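Local structure of alpha-catenin-like protein hmp-1 (Caenorhabditis elegans, 5H5M) at residues Ser330-Arg335 against Leu341-Lys346; His118-Phe123 against Leu241-Ala246; Glu143-Arg148 against Gln195-Leu200; Val176-His181 against Val224-Thr229; Asp292-Glu297 against Glu308-Ala313. The protein binds beta-catenin and actin filaments in the cadherin-catenin complex of adherens junctions and is required for cell migration during body enclosure and cell shape changes during elongation. All coordinates share one frame; numbering follows the deposited sequence.

Contact 1. Residues Ser330-Arg335 against Leu341-Lys346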
# COMPACT_ATOMS: atom_id res chain seq x y z
N SER A 330 18.29 12.76 -11.15
CA SER A 330 17.94 13.98 -11.87
C SER A 330 18.96 14.30 -12.95
O SER A 330 18.60 14.73 -14.04
CB SER A 330 17.81 15.15 -10.90
OG SER A 330 17.54 16.35 -11.59
N ALA A 331 20.24 14.10 -12.63
CA ALA A 331 21.31 14.33 -13.58
C ALA A 331 21.20 13.35 -14.75
O ALA A 331 21.51 13.69 -15.89
CB ALA A 331 22.67 14.20 -12.91
N LEU A 332 20.76 12.13 -14.45
CA LEU A 332 20.52 11.12 -15.47
C LEU A 332 19.34 11.53 -16.34
O LEU A 332 19.38 11.39 -17.57
CB LEU A 332 20.28 9.75 -14.82
CG LEU A 332 19.69 8.61 -15.65
CD1 LEU A 332 20.49 8.35 -16.91
CD2 LEU A 332 19.61 7.33 -14.82
N ALA A 333 18.29 12.03 -15.71
CA ALA A 333 17.11 12.51 -16.42
C ALA A 333 17.46 13.65 -17.37
O ALA A 333 16.98 13.70 -18.50
CB ALA A 333 16.04 12.94 -15.43
N ASN A 334 18.31 14.57 -16.91
CA ASN A 334 18.73 15.70 -17.73
C ASN A 334 19.59 15.26 -18.91
O ASN A 334 19.51 15.85 -19.99
CB ASN A 334 19.48 16.73 -16.89
CG ASN A 334 18.58 17.43 -15.89
OD1 ASN A 334 17.38 17.58 -16.12
ND2 ASN A 334 19.15 17.87 -14.78
N ARG A 335 20.41 14.23 -18.71
CA ARG A 335 21.25 13.72 -19.78
C ARG A 335 20.41 13.04 -20.86
O ARG A 335 20.77 13.04 -22.03
CB ARG A 335 22.31 12.75 -19.25
CG ARG A 335 23.42 13.42 -18.44
CD ARG A 335 24.53 12.43 -18.09
NE ARG A 335 24.05 11.28 -17.33
CZ ARG A 335 24.26 11.10 -16.03
NH1 ARG A 335 24.94 12.01 -15.34
NH2 ARG A 335 23.79 10.02 -15.42
N LEU A 341 18.27 10.93 -27.38
CA LEU A 341 17.84 10.56 -28.72
C LEU A 341 19.00 10.01 -29.57
O LEU A 341 18.79 9.49 -30.67
CB LEU A 341 17.20 11.78 -29.39
CG LEU A 341 16.77 11.83 -30.85
CD1 LEU A 341 15.75 10.74 -31.16
CD2 LEU A 341 16.19 13.20 -31.16
N THR A 342 20.22 10.11 -29.06
CA THR A 342 21.41 9.66 -29.79
C THR A 342 22.16 8.55 -29.06
O THR A 342 23.29 8.21 -29.42
CB THR A 342 22.38 10.83 -30.04
OG1 THR A 342 22.65 11.50 -28.80
CG2 THR A 342 21.78 11.82 -31.02
N TRP A 343 21.53 7.98 -28.03
CA TRP A 343 22.17 6.94 -27.22
C TRP A 343 22.35 5.63 -27.99
O TRP A 343 21.39 5.07 -28.51
CB TRP A 343 21.36 6.67 -25.95
CG TRP A 343 21.50 7.73 -24.89
CD1 TRP A 343 22.22 8.89 -24.98
CD2 TRP A 343 20.93 7.71 -23.58
NE1 TRP A 343 22.12 9.60 -23.81
CE2 TRP A 343 21.34 8.89 -22.93
CE3 TRP A 343 20.11 6.81 -22.89
CZ2 TRP A 343 20.95 9.20 -21.63
CZ3 TRP A 343 19.73 7.12 -21.59
CH2 TRP A 343 20.15 8.31 -20.97
N ASP A 344 23.59 5.14 -28.04
CA ASP A 344 23.86 3.81 -28.56
C ASP A 344 23.63 2.80 -27.44
O ASP A 344 23.46 3.20 -26.28
CB ASP A 344 25.28 3.71 -29.13
CG ASP A 344 26.35 4.12 -28.13
OD1 ASP A 344 26.02 4.40 -26.96
OD2 ASP A 344 27.54 4.13 -28.51
N PRO A 345 23.58 1.49 -27.77
CA PRO A 345 23.43 0.46 -26.73
C PRO A 345 24.42 0.57 -25.57
O PRO A 345 24.05 0.25 -24.44
CB PRO A 345 23.65 -0.83 -27.51
CG PRO A 345 23.08 -0.53 -28.85
CD PRO A 345 23.39 0.93 -29.12
N LYS A 346 25.65 1.00 -25.83
CA LYS A 346 26.64 1.12 -24.76
C LYS A 346 26.27 2.20 -23.75
O LYS A 346 26.45 2.02 -22.54
CB LYS A 346 28.03 1.40 -25.34
CG LYS A 346 29.13 1.37 -24.29
CD LYS A 346 29.08 0.08 -23.49
CE LYS A 346 30.02 0.12 -22.30
NZ LYS A 346 29.94 -1.13 -21.49
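Trp-343 and Leu-332 supply the apolar part of this small interface, which buries 113 Å² in all, more than half of it on the tryptophan. The meeting is narrow: Leu-332 CD1 comes to 4.1 Å from Trp-343 CH2, at the far corner of the six-membered ring. The two side chains cross at about a right angle, and the methyl arrives obliquely to the ring. With chi1 of Trp-343 at -76°, CG stands beside its own backbone N and opposite its carbonyl carbon, a setting that carries the indole across toward the last turns of helix 305-339.

A second kind of contact joins the ring to the backbone. Arg-335 O approaches the indole obliquely, 3.9 Å from Trp-343 CZ2 and 4.1 Å from Trp-343 NE1, and no hydrogen bond spans the two segments.

The polar interactions run elsewhere. Arg-335 bends back along its own helix, one guanidinium face lying over Ala-331 O near the rim, and its NE forms a salt bridge with Glu-351. In the turn, Thr-342 OG1 bonds to His-339 O. Asp-344 takes the N-cap position of the next helix: its side chain caps a backbone N just past Lys-346, and its OD1 also bonds to Thr-347 OG1.

The arrangement is thus the distal turn of a helical hairpin, with the indole tucked between helices 305-339 and 345-374. Glu-351 of the latter touches both Trp-343 and Leu-332, and Ile-259 of helix 237-260 packs against the same pair from a third helix.

Contact 2. Residues His118-Phe123 against Leu241-Ala246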
# COMPACT_ATOMS: atom_id res chain seq x y z
N HIS A 118 -1.85 -1.34 -2.42
CA HIS A 118 -2.64 -0.17 -2.75
C HIS A 118 -2.23 1.03 -1.91
O HIS A 118 -2.09 2.14 -2.43
CB HIS A 118 -4.13 -0.47 -2.56
CG HIS A 118 -4.69 -1.44 -3.56
ND1 HIS A 118 -4.42 -2.80 -3.50
CD2 HIS A 118 -5.48 -1.26 -4.63
CE1 HIS A 118 -5.03 -3.40 -4.51
NE2 HIS A 118 -5.68 -2.49 -5.21
N ILE A 119 -2.01 0.81 -0.62
CA ILE A 119 -1.59 1.87 0.29
C ILE A 119 -0.21 2.41 -0.10
O ILE A 119 0.03 3.62 -0.05
CB ILE A 119 -1.55 1.38 1.75
CG1 ILE A 119 -2.96 0.99 2.21
CG2 ILE A 119 -0.97 2.45 2.68
CD1 ILE A 119 -3.04 0.54 3.65
N SER A 120 0.67 1.50 -0.50
CA SER A 120 2.01 1.87 -0.93
C SER A 120 1.96 2.81 -2.13
O SER A 120 2.63 3.84 -2.15
CB SER A 120 2.84 0.62 -1.26
OG SER A 120 4.15 0.96 -1.69
N ASP A 121 1.15 2.47 -3.13
CA ASP A 121 1.01 3.28 -4.34
C ASP A 121 0.29 4.61 -4.08
O ASP A 121 0.76 5.67 -4.49
CB ASP A 121 0.25 2.52 -5.43
CG ASP A 121 1.03 1.33 -5.97
OD1 ASP A 121 2.27 1.31 -5.82
OD2 ASP A 121 0.41 0.41 -6.55
N ALA A 122 -0.84 4.54 -3.39
CA ALA A 122 -1.75 5.68 -3.30
C ALA A 122 -1.23 6.80 -2.40
O ALA A 122 -1.58 7.96 -2.59
CB ALA A 122 -3.12 5.21 -2.82
N PHE A 123 -0.41 6.44 -1.41
CA PHE A 123 -0.00 7.41 -0.39
C PHE A 123 1.49 7.74 -0.42
O PHE A 123 2.01 8.32 0.53
CB PHE A 123 -0.40 6.89 1.00
CG PHE A 123 -1.89 6.85 1.22
CD1 PHE A 123 -2.65 5.79 0.75
CD2 PHE A 123 -2.53 7.89 1.87
CE1 PHE A 123 -4.02 5.76 0.93
CE2 PHE A 123 -3.91 7.87 2.05
CZ PHE A 123 -4.65 6.80 1.58
N LEU A 241 6.86 -2.55 5.14
CA LEU A 241 8.27 -2.49 4.77
C LEU A 241 8.62 -3.52 3.70
O LEU A 241 9.45 -3.26 2.83
CB LEU A 241 9.15 -2.70 6.01
CG LEU A 241 9.02 -1.62 7.09
CD1 LEU A 241 10.07 -1.85 8.17
CD2 LEU A 241 9.15 -0.22 6.51
N ALA A 242 7.98 -4.69 3.77
CA ALA A 242 8.24 -5.75 2.80
C ALA A 242 7.72 -5.37 1.42
O ALA A 242 8.38 -5.60 0.40
CB ALA A 242 7.62 -7.07 3.26
N VAL A 243 6.53 -4.78 1.38
CA VAL A 243 5.94 -4.31 0.13
C VAL A 243 6.68 -3.08 -0.39
O VAL A 243 6.95 -2.98 -1.59
CB VAL A 243 4.44 -3.99 0.31
CG1 VAL A 243 3.90 -3.23 -0.89
CG2 VAL A 243 3.64 -5.27 0.54
N SER A 244 7.03 -2.16 0.50
CA SER A 244 7.79 -0.97 0.13
C SER A 244 9.10 -1.36 -0.56
O SER A 244 9.45 -0.81 -1.60
CB SER A 244 8.09 -0.10 1.34
OG SER A 244 6.92 0.55 1.80
N GLU A 245 9.80 -2.32 0.04
CA GLU A 245 11.06 -2.79 -0.52
C GLU A 245 10.85 -3.43 -1.89
O GLU A 245 11.62 -3.19 -2.82
CB GLU A 245 11.73 -3.78 0.43
CG GLU A 245 13.05 -4.33 -0.04
CD GLU A 245 13.63 -5.36 0.92
OE1 GLU A 245 13.49 -5.17 2.15
OE2 GLU A 245 14.22 -6.35 0.44
N ALA A 246 9.81 -4.24 -2.01
CA ALA A 246 9.50 -4.90 -3.27
C ALA A 246 9.08 -3.89 -4.34
O ALA A 246 9.39 -4.05 -5.52
CB ALA A 246 8.40 -5.94 -3.07
O HOH W 1 6.10 2.35 -0.12
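Ser-120 faces Val-243 and Ser-244, and the conformations of these three short side chains define the contact. The CB of Ser-120 is directed at the partner helix and lies 4.0 Å from Val-243 CG1. That CG1, held opposite the backbone N by a chi1 of 168°, is the branch of Val-243 that makes the approach.

The hydroxyl of Ser-120 is likewise opposite its backbone N (chi1 180°), whereas that of Ser-244, with chi1 -72°, lies beside its own. In these settings Ser-120 OG and Ser-244 OG stay 4.5 Å apart, too far for a direct bond, and a water bridges them. It sits 2.9 Å from Ser-120 OG and donates to Ser-244 OG over 2.8 Å. Each hydroxyl also has a protein partner: Ser-244 OG bonds to Phe-240 O one turn back in its helix, and Ser-120 OG to His-247 ND1. The buried oxygens are therefore satisfied without any direct hydrogen bond between the two segments.

The close backbone approach, 6.5 Å between Ser-120 CA and Ser-244 CA, is consistent with the small serine side chains there. This buried contact joins the end of helix 92-122 to helix 237-260 near the centre of the M domain, probably at a junction between its helical bundles. The Val-243 side chain also touches Val-116 and Arg-113, farther back on helix 92-122, while Val-290 of helix 276-300 touches Ser-244.

Contact 3. Residues Glu143-Arg148 against Gln195-Leu200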
# COMPACT_ATOMS: atom_id res chain seq x y z
N GLU A 143 -4.81 26.20 -18.68
CA GLU A 143 -4.59 24.88 -19.24
C GLU A 143 -4.01 23.91 -18.21
O GLU A 143 -4.40 22.74 -18.16
CB GLU A 143 -3.66 24.97 -20.45
CG GLU A 143 -4.23 25.76 -21.63
CD GLU A 143 -4.08 27.27 -21.45
OE1 GLU A 143 -3.61 27.70 -20.38
OE2 GLU A 143 -4.44 28.01 -22.39
N ASN A 144 -3.08 24.39 -17.39
CA ASN A 144 -2.45 23.54 -16.38
C ASN A 144 -3.35 23.29 -15.19
O ASN A 144 -3.35 22.20 -14.62
CB ASN A 144 -1.13 24.16 -15.91
CG ASN A 144 -0.03 24.03 -16.93
OD1 ASN A 144 -0.11 23.20 -17.84
ND2 ASN A 144 1.01 24.85 -16.79
N THR A 145 -4.12 24.30 -14.79
CA THR A 145 -5.03 24.16 -13.66
C THR A 145 -6.05 23.06 -13.93
O THR A 145 -6.28 22.21 -13.07
CB THR A 145 -5.76 25.48 -13.34
OG1 THR A 145 -4.80 26.49 -12.99
CG2 THR A 145 -6.72 25.29 -12.17
N ARG A 146 -6.64 23.07 -15.12
CA ARG A 146 -7.63 22.06 -15.48
C ARG A 146 -7.01 20.67 -15.57
O ARG A 146 -7.64 19.68 -15.19
CB ARG A 146 -8.31 22.43 -16.80
CG ARG A 146 -9.07 23.74 -16.73
CD ARG A 146 -10.21 23.79 -17.73
NE ARG A 146 -10.91 25.08 -17.68
CZ ARG A 146 -11.86 25.37 -16.80
NH1 ARG A 146 -12.24 24.48 -15.90
NH2 ARG A 146 -12.44 26.57 -16.83
N TYR A 147 -5.78 20.59 -16.08
CA TYR A 147 -5.06 19.33 -16.10
C TYR A 147 -4.76 18.86 -14.67
O TYR A 147 -5.05 17.71 -14.32
CB TYR A 147 -3.75 19.45 -16.89
CG TYR A 147 -2.91 18.20 -16.84
CD1 TYR A 147 -3.30 17.05 -17.53
CD2 TYR A 147 -1.74 18.15 -16.10
CE1 TYR A 147 -2.54 15.90 -17.48
CE2 TYR A 147 -0.97 17.00 -16.04
CZ TYR A 147 -1.38 15.88 -16.73
OH TYR A 147 -0.62 14.73 -16.68
N ARG A 148 -4.19 19.74 -13.86
CA ARG A 148 -3.85 19.41 -12.49
C ARG A 148 -5.11 19.18 -11.65
O ARG A 148 -5.08 18.41 -10.69
CB ARG A 148 -2.99 20.50 -11.86
CG ARG A 148 -1.60 20.62 -12.46
CD ARG A 148 -0.85 19.30 -12.40
NE ARG A 148 0.42 19.36 -13.11
CZ ARG A 148 1.25 18.33 -13.23
NH1 ARG A 148 0.94 17.16 -12.70
NH2 ARG A 148 2.39 18.47 -13.89
N GLN A 195 -12.59 23.02 -7.61
CA GLN A 195 -13.30 24.22 -8.03
C GLN A 195 -12.73 25.50 -7.42
O GLN A 195 -12.73 26.55 -8.07
CB GLN A 195 -14.79 24.10 -7.68
CG GLN A 195 -15.53 23.05 -8.49
CD GLN A 195 -15.39 23.27 -9.99
OE1 GLN A 195 -15.46 24.40 -10.48
NE2 GLN A 195 -15.19 22.18 -10.72
N ALA A 196 -12.24 25.41 -6.19
CA ALA A 196 -11.62 26.55 -5.53
C ALA A 196 -10.38 27.01 -6.30
O ALA A 196 -10.08 28.21 -6.36
CB ALA A 196 -11.25 26.21 -4.10
N ALA A 197 -9.67 26.06 -6.89
CA ALA A 197 -8.48 26.36 -7.68
C ALA A 197 -8.87 26.97 -9.03
O ALA A 197 -8.19 27.87 -9.52
CB ALA A 197 -7.65 25.10 -7.89
N ILE A 198 -9.95 26.47 -9.61
CA ILE A 198 -10.47 27.00 -10.86
C ILE A 198 -10.87 28.46 -10.67
O ILE A 198 -10.60 29.31 -11.53
CB ILE A 198 -11.69 26.20 -11.37
CG1 ILE A 198 -11.34 24.72 -11.50
CG2 ILE A 198 -12.16 26.75 -12.71
CD1 ILE A 198 -10.22 24.44 -12.48
N LEU A 199 -11.51 28.75 -9.54
CA LEU A 199 -11.92 30.11 -9.20
C LEU A 199 -10.71 31.01 -9.00
O LEU A 199 -10.71 32.16 -9.44
CB LEU A 199 -12.79 30.11 -7.95
CG LEU A 199 -14.15 29.41 -8.08
CD1 LEU A 199 -14.86 29.30 -6.74
CD2 LEU A 199 -15.02 30.13 -9.11
N LEU A 200 -9.68 30.49 -8.34
CA LEU A 200 -8.46 31.24 -8.12
C LEU A 200 -7.73 31.50 -9.43
O LEU A 200 -7.21 32.59 -9.66
CB LEU A 200 -7.53 30.51 -7.14
CG LEU A 200 -6.16 31.16 -6.96
CD1 LEU A 200 -6.30 32.60 -6.47
CD2 LEU A 200 -5.28 30.34 -6.02
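Ile-198 is the central side chain here, reaching both Thr-145 and Arg-146 on the opposing helix. Its CB is the branch point for two separate contacts. The CG2 methyl meets the end of Arg-146, 3.9 Å from Arg-146 NH1 and 4.1 Å from Arg-146 NH2. The methyl is oblique to the guanidinium, and the two side chains cross at about a right angle. On the other branch, CG1 lies beside the backbone N (chi1 -55°) and serves mainly as a link, since a second bend at chi2 (-61°) carries the tip to the partner helix. That tip, Ile-198 CD1, reaches 3.6 Å from Thr-145 CG2 and 4.0 Å from Arg-146 NH1, one methyl touching both residues.

The segments belong to helices 142-166 and 173-202, neighbours in a four-helix bundle completed by helices 128-137 and 207-233. Their local axes pass 9.9 Å apart and run antiparallel at 178°. Leu-133 and Met-213, one from each of the other two helices, touch Ala-197 on the bundle's inner side.

Thr-145 divides its branches between two tasks. Its CG2 turns to the partner helix, meeting Ile-198 CD1 and lying 4.0 Å from Ala-197 O, whereas OG1 bonds to His-141 O, just before the start of helix 142-166. Arg-146 lies at the exposed margin of the interface. The extended chain from CG to NE brings its guanidinium to Ile-198, while NE keeps a salt bridge to Glu-142.

Contact 4. Residues Val176-His181 against Val224-Thr229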
# COMPACT_ATOMS: atom_id res chain seq x y z
N VAL A 176 -11.56 1.70 11.89
CA VAL A 176 -12.32 1.58 10.65
C VAL A 176 -13.39 2.67 10.57
O VAL A 176 -13.60 3.27 9.51
CB VAL A 176 -12.99 0.18 10.52
CG1 VAL A 176 -14.18 0.22 9.56
CG2 VAL A 176 -11.96 -0.86 10.09
N SER A 177 -14.03 2.95 11.69
CA SER A 177 -15.05 3.99 11.73
C SER A 177 -14.48 5.35 11.35
O SER A 177 -15.06 6.07 10.54
CB SER A 177 -15.68 4.06 13.12
OG SER A 177 -16.62 5.12 13.19
N VAL A 178 -13.33 5.69 11.93
CA VAL A 178 -12.66 6.95 11.62
C VAL A 178 -12.22 7.00 10.15
O VAL A 178 -12.42 8.01 9.47
CB VAL A 178 -11.43 7.17 12.52
CG1 VAL A 178 -10.56 8.31 11.99
CG2 VAL A 178 -11.86 7.45 13.95
N ILE A 179 -11.65 5.90 9.67
CA ILE A 179 -11.20 5.80 8.29
C ILE A 179 -12.34 6.00 7.29
O ILE A 179 -12.20 6.73 6.30
CB ILE A 179 -10.53 4.43 8.02
CG1 ILE A 179 -9.21 4.34 8.80
CG2 ILE A 179 -10.29 4.23 6.53
CD1 ILE A 179 -8.62 2.96 8.83
N GLN A 180 -13.48 5.37 7.56
CA GLN A 180 -14.62 5.46 6.65
C GLN A 180 -15.23 6.86 6.64
O GLN A 180 -15.58 7.38 5.58
CB GLN A 180 -15.67 4.42 7.00
CG GLN A 180 -15.25 3.01 6.61
CD GLN A 180 -16.24 1.95 7.05
OE1 GLN A 180 -16.94 2.11 8.04
NE2 GLN A 180 -16.29 0.85 6.30
N HIS A 181 -15.35 7.47 7.82
CA HIS A 181 -15.87 8.84 7.91
C HIS A 181 -14.94 9.83 7.21
O HIS A 181 -15.39 10.71 6.47
CB HIS A 181 -16.08 9.26 9.36
CG HIS A 181 -17.22 8.56 10.04
ND1 HIS A 181 -17.09 7.31 10.61
CD2 HIS A 181 -18.51 8.93 10.22
CE1 HIS A 181 -18.26 6.95 11.13
NE2 HIS A 181 -19.13 7.91 10.91
N VAL A 224 -6.29 14.38 5.01
CA VAL A 224 -5.39 13.38 4.45
C VAL A 224 -4.40 12.88 5.52
O VAL A 224 -4.12 11.68 5.60
CB VAL A 224 -4.61 13.93 3.24
CG1 VAL A 224 -3.42 13.03 2.89
CG2 VAL A 224 -5.54 14.07 2.04
N ARG A 225 -3.90 13.80 6.33
CA ARG A 225 -2.97 13.46 7.40
C ARG A 225 -3.65 12.52 8.40
O ARG A 225 -3.06 11.52 8.83
CB ARG A 225 -2.48 14.72 8.11
CG ARG A 225 -1.48 14.47 9.22
CD ARG A 225 -0.86 15.78 9.71
NE ARG A 225 -0.06 16.43 8.67
CZ ARG A 225 -0.43 17.52 8.00
NH1 ARG A 225 -1.59 18.10 8.25
NH2 ARG A 225 0.37 18.03 7.07
N LEU A 226 -4.89 12.84 8.74
CA LEU A 226 -5.71 12.01 9.61
C LEU A 226 -5.88 10.61 9.01
O LEU A 226 -5.71 9.61 9.70
CB LEU A 226 -7.08 12.66 9.82
CG LEU A 226 -8.14 11.83 10.53
CD1 LEU A 226 -7.61 11.41 11.87
CD2 LEU A 226 -9.43 12.63 10.72
N LEU A 227 -6.22 10.55 7.73
CA LEU A 227 -6.49 9.29 7.06
C LEU A 227 -5.23 8.44 6.96
O LEU A 227 -5.27 7.22 7.16
CB LEU A 227 -7.05 9.54 5.66
CG LEU A 227 -7.17 8.31 4.76
CD1 LEU A 227 -8.13 7.31 5.36
CD2 LEU A 227 -7.60 8.70 3.34
N THR A 228 -4.11 9.08 6.65
CA THR A 228 -2.83 8.39 6.52
C THR A 228 -2.43 7.77 7.85
O THR A 228 -1.98 6.62 7.90
CB THR A 228 -1.72 9.33 6.04
OG1 THR A 228 -2.15 10.01 4.85
CG2 THR A 228 -0.45 8.54 5.74
N THR A 229 -2.61 8.53 8.93
CA THR A 229 -2.29 8.04 10.26
C THR A 229 -3.18 6.85 10.62
O THR A 229 -2.69 5.83 11.12
CB THR A 229 -2.47 9.14 11.32
OG1 THR A 229 -1.61 10.24 11.01
CG2 THR A 229 -2.11 8.61 12.69
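Ile-179 and Leu-227 form the buried half of a purely apolar contact between helices 173-202 and 207-233, consecutive helices of a helical bundle joined by a short turn. The two side chains cross at about a right angle and meet through single methyls, Ile-179 CG2 and Leu-227 CD1, 3.9 Å apart. Neither CB points straight at the partner helix. Leu-227 makes up the distance with its end: CG stands opposite the backbone N (chi1 171°), and CD1 is thereby carried across the interface. In Ile-179 the CG2 branch does the touching, while the CG1 arm stands beside its backbone N.

A second pair lies at the solvent-exposed margin. Val-178 is directed at the other helix, and its CG1 comes to 4.3 Å from Leu-226 CD1, a looser approach than that of the inner pair. The backbones are nearest where Ile-179 CA and Leu-227 CA stand 6.0 Å apart, at the level of the buried pair. Both inner residues also touch Ala-163 of helix 142-166, which places them on the side of the interface facing the bundle interior.

No hydrogen bond crosses between the segments; one polar grouping lies within helix 207-233. There Val-224 O takes two donors from Thr-228, the backbone N and the hydroxyl, from opposite faces of its carbonyl plane, with Thr-228 OG1 2.7 Å away and 41° out of that plane.

Contact 5. Residues Asp292-Glu297 against Glu308-Ala313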
# COMPACT_ATOMS: atom_id res chain seq x y z
N ASP A 292 8.84 7.94 7.64
CA ASP A 292 7.74 8.41 8.48
C ASP A 292 7.18 7.31 9.38
O ASP A 292 7.00 7.51 10.58
CB ASP A 292 6.60 8.98 7.63
CG ASP A 292 6.95 10.31 6.99
OD1 ASP A 292 7.89 10.98 7.49
OD2 ASP A 292 6.29 10.69 6.01
N VAL A 293 6.92 6.16 8.78
CA VAL A 293 6.24 5.06 9.45
C VAL A 293 7.13 4.40 10.50
O VAL A 293 6.65 4.00 11.57
CB VAL A 293 5.75 4.02 8.42
CG1 VAL A 293 5.26 2.76 9.10
CG2 VAL A 293 4.65 4.61 7.55
N VAL A 294 8.42 4.29 10.22
CA VAL A 294 9.33 3.65 11.16
C VAL A 294 9.68 4.60 12.31
O VAL A 294 9.76 4.18 13.46
CB VAL A 294 10.62 3.17 10.47
CG1 VAL A 294 11.56 2.54 11.47
CG2 VAL A 294 10.29 2.17 9.37
N ASP A 295 9.88 5.88 11.99
CA ASP A 295 10.13 6.90 13.01
C ASP A 295 8.98 6.98 14.01
O ASP A 295 9.20 7.05 15.22
CB ASP A 295 10.35 8.27 12.36
CG ASP A 295 11.82 8.55 12.08
OD1 ASP A 295 12.14 9.67 11.61
OD2 ASP A 295 12.66 7.66 12.34
N ALA A 296 7.75 6.99 13.50
CA ALA A 296 6.57 7.04 14.36
C ALA A 296 6.49 5.79 15.25
O ALA A 296 6.17 5.89 16.43
CB ALA A 296 5.31 7.18 13.53
N GLU A 297 6.79 4.63 14.67
CA GLU A 297 6.76 3.37 15.40
C GLU A 297 7.72 3.37 16.58
O GLU A 297 7.41 2.86 17.65
CB GLU A 297 7.08 2.20 14.46
CG GLU A 297 6.95 0.83 15.10
CD GLU A 297 5.56 0.25 14.97
OE1 GLU A 297 4.67 0.94 14.43
OE2 GLU A 297 5.36 -0.91 15.40
N GLU A 308 17.07 4.20 19.24
CA GLU A 308 18.08 5.12 18.72
C GLU A 308 18.83 4.51 17.53
O GLU A 308 19.14 5.21 16.57
CB GLU A 308 19.07 5.52 19.82
CG GLU A 308 18.44 6.40 20.89
CD GLU A 308 19.47 7.16 21.71
OE1 GLU A 308 20.67 6.82 21.62
OE2 GLU A 308 19.07 8.09 22.45
N THR A 309 19.09 3.21 17.60
CA THR A 309 19.79 2.51 16.52
C THR A 309 18.94 2.45 15.26
O THR A 309 19.44 2.59 14.14
CB THR A 309 20.17 1.07 16.95
OG1 THR A 309 21.02 1.13 18.10
CG2 THR A 309 20.91 0.35 15.83
N VAL A 310 17.63 2.27 15.43
CA VAL A 310 16.71 2.21 14.31
C VAL A 310 16.49 3.60 13.71
O VAL A 310 16.51 3.76 12.49
CB VAL A 310 15.36 1.60 14.73
CG1 VAL A 310 14.32 1.78 13.63
CG2 VAL A 310 15.53 0.13 15.08
N LYS A 311 16.28 4.60 14.56
CA LYS A 311 16.10 5.98 14.10
C LYS A 311 17.35 6.48 13.38
O LYS A 311 17.27 7.28 12.45
CB LYS A 311 15.76 6.90 15.27
CG LYS A 311 14.41 6.59 15.92
CD LYS A 311 13.39 7.70 15.71
CE LYS A 311 13.75 8.94 16.49
NZ LYS A 311 12.66 9.96 16.43
N GLN A 312 18.52 6.00 13.81
CA GLN A 312 19.77 6.34 13.16
C GLN A 312 19.82 5.81 11.73
O GLN A 312 20.23 6.51 10.81
CB GLN A 312 20.96 5.79 13.97
CG GLN A 312 22.31 6.13 13.37
CD GLN A 312 22.57 7.63 13.35
OE1 GLN A 312 22.49 8.30 14.38
NE2 GLN A 312 22.88 8.16 12.17
N ALA A 313 19.39 4.56 11.56
CA ALA A 313 19.34 3.95 10.23
C ALA A 313 18.35 4.69 9.34
O ALA A 313 18.60 4.89 8.15
CB ALA A 313 18.97 2.48 10.34
O HOH W 2 15.07 9.15 12.11
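A helical hairpin, helices 276-300 and 305-339 with a short connection between them, brings Val-294 against Val-310 and Asp-295 against Lys-311. Both valines direct their CB at the opposing helix and are buried. Val-294 CG1 and Val-310 CG1 meet at 3.6 Å, a close methyl contact between side chains that cross at about a right angle. Helix 345-374 packs on both, Ile-369 on Val-294 and Leu-373 on Val-310, and the pair lies in the interior of a four-helix bundle whose remaining member is helix 237-260.

Next to it, Asp-295 and Lys-311 meet through a carboxylate oxygen and a methylene: Asp-295 OD2 is 3.4 Å from Lys-311 CD. The lysine chain is bent at chi2 (-113°) and chi3 (-70°), and its ammonium goes past this carboxylate to a salt bridge with Asp-299. Asp-295 OD2 remains 4.7 Å from Lys-311 NZ, so the opposite charges are near but not in contact.

A water donates toward both helices, though other nearby acceptors may compete for its protons; it lies 2.8 Å from Asp-295 OD2 and 2.9 Å from Lys-311 O.

Overall arrangement
Along the chain, contacts 3 and 4 cross, sharing helix 173-202, and both are nested in the loop that contact 2 closes; contacts 5 and 1 follow, sharing helix 305-339. The centre of contact 2 lies about 4 Å from the centre of the chain, and it touches two others: Phe-123 packs on Leu-227 and Thr-228 of contact 4, and Leu-241 on Val-294 of contact 5. Contacts 3 and 1 lie toward the far ends of their bundles, with centres about 34 Å apart. Contacts 3 and 4 lie within one helical bundle, contacts 5 and 1 within another, and contact 2 lies between helices 92-122 and 237-260, apparently where these bundles of the M domain meet.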